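Local coordinates for spore germination protein GerM (PDB 6GZB) that has no established biochemical activity but affects both sporulation and germination in Bacillus subtilis, and carries two GerMN domains in tandem, at residues Tyr204-Ala207 with Ser212-Tyr215. Residues are numbered along the deposited sequence; the frame is centred on the assembly and turned at random.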
# COMPACT_ATOMS: atom_id res chain seq x y z
N TYR A 204 0.60 5.48 5.17
CA TYR A 204 1.45 4.36 5.57
C TYR A 204 1.94 4.51 7.00
O TYR A 204 2.49 5.55 7.38
CB TYR A 204 2.65 4.22 4.63
CG TYR A 204 2.32 3.56 3.32
CD1 TYR A 204 1.80 4.29 2.25
CD2 TYR A 204 2.58 2.23 3.12
CE1 TYR A 204 1.55 3.69 1.03
CE2 TYR A 204 2.33 1.61 1.92
CZ TYR A 204 1.79 2.34 0.88
OH TYR A 204 1.54 1.71 -0.32
N TYR A 205 1.73 3.47 7.79
CA TYR A 205 2.26 3.42 9.13
C TYR A 205 3.28 2.30 9.24
O TYR A 205 3.43 1.50 8.32
CB TYR A 205 1.14 3.22 10.15
CG TYR A 205 0.16 4.36 10.18
CD1 TYR A 205 0.51 5.58 10.76
CD2 TYR A 205 -1.10 4.23 9.63
CE1 TYR A 205 -0.40 6.62 10.81
CE2 TYR A 205 -2.00 5.28 9.63
CZ TYR A 205 -1.66 6.46 10.25
OH TYR A 205 -2.55 7.50 10.24
N LEU A 206 3.96 2.26 10.37
CA LEU A 206 5.08 1.35 10.57
C LEU A 206 4.64 0.17 11.42
O LEU A 206 3.80 0.30 12.30
CB LEU A 206 6.22 2.13 11.23
CG LEU A 206 7.56 1.44 11.46
CD1 LEU A 206 8.28 1.19 10.15
CD2 LEU A 206 8.41 2.29 12.39
N ALA A 207 5.04 -1.02 10.99
CA ALA A 207 4.86 -2.22 11.80
C ALA A 207 6.21 -2.93 11.87
O ALA A 207 7.15 -2.58 11.16
CB ALA A 207 3.83 -3.13 11.19
N SER A 212 11.96 -7.72 10.61
CA SER A 212 12.00 -6.42 9.94
C SER A 212 10.90 -5.44 10.35
O SER A 212 9.89 -5.81 10.95
CB SER A 212 11.98 -6.60 8.42
OG SER A 212 10.72 -7.10 7.97
N GLU A 213 11.16 -4.17 10.06
CA GLU A 213 10.14 -3.15 9.93
C GLU A 213 9.53 -3.22 8.53
O GLU A 213 10.20 -3.54 7.56
CB GLU A 213 10.75 -1.76 10.11
CG GLU A 213 11.24 -1.44 11.51
CD GLU A 213 11.85 -0.04 11.58
OE1 GLU A 213 12.54 0.35 10.62
OE2 GLU A 213 11.59 0.69 12.56
N TYR A 214 8.25 -2.89 8.44
CA TYR A 214 7.60 -2.80 7.15
C TYR A 214 6.47 -1.78 7.20
O TYR A 214 6.08 -1.32 8.26
CB TYR A 214 7.10 -4.17 6.69
CG TYR A 214 6.17 -4.87 7.66
CD1 TYR A 214 4.80 -4.72 7.57
CD2 TYR A 214 6.66 -5.78 8.59
CE1 TYR A 214 3.95 -5.36 8.44
CE2 TYR A 214 5.81 -6.47 9.44
CZ TYR A 214 4.46 -6.26 9.36
OH TYR A 214 3.60 -6.95 10.18
N TYR A 215 6.05 -1.33 6.03
CA TYR A 215 5.15 -0.21 5.94
C TYR A 215 3.77 -0.68 5.52
O TYR A 215 3.63 -1.40 4.54
CB TYR A 215 5.71 0.83 4.97
CG TYR A 215 7.01 1.42 5.48
CD1 TYR A 215 7.00 2.46 6.40
CD2 TYR A 215 8.23 0.81 5.20
CE1 TYR A 215 8.17 2.95 6.93
CE2 TYR A 215 9.41 1.29 5.74
CZ TYR A 215 9.37 2.35 6.62
OH TYR A 215 10.53 2.85 7.14
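Ala207 and Tyr214 face each other as an antiparallel hydrogen-bonded pair. Ala207 N gives a nearly straight bond of 2.9 Å to Tyr214 O, and Tyr214 N returns one of 3.0 Å to Ala207 O. With CG set between its backbone N and carbonyl carbon (chi1 56°), Tyr214 swings its ring across to the partner strand, where Ala207 CB sits over one face, offset toward the rim, 3.9 Å from the centroid in a CH-pi contact. A methyl is small enough to lie close against that face. These residues belong to the beta hairpin of strands 198-208 and 213-223 in the second GerMN domain. On the opposite face, Leu206 and Tyr215 form the neighbouring non-hydrogen-bonded pair, their side chains lying alongside each other, with Leu206 CD1 3.7 Å from Tyr215 CE1. The other branch, Leu206 CD2, makes van der Waals contact with Glu213 OE2 at 3.6 Å. Tyr204 crosses Tyr215 at about a right angle, its CD2 against the Tyr215 CB. Helix 289-299 packs against this face, and tyrosine suits such sites because its ring packs while its hydroxyl bonds: Tyr204 OH to Glu301, Tyr215 OH to Asn293. Tyr214 instead ties the hairpin to the first GerMN domain, its OH bonding Asp60 and its ring meeting Phe100.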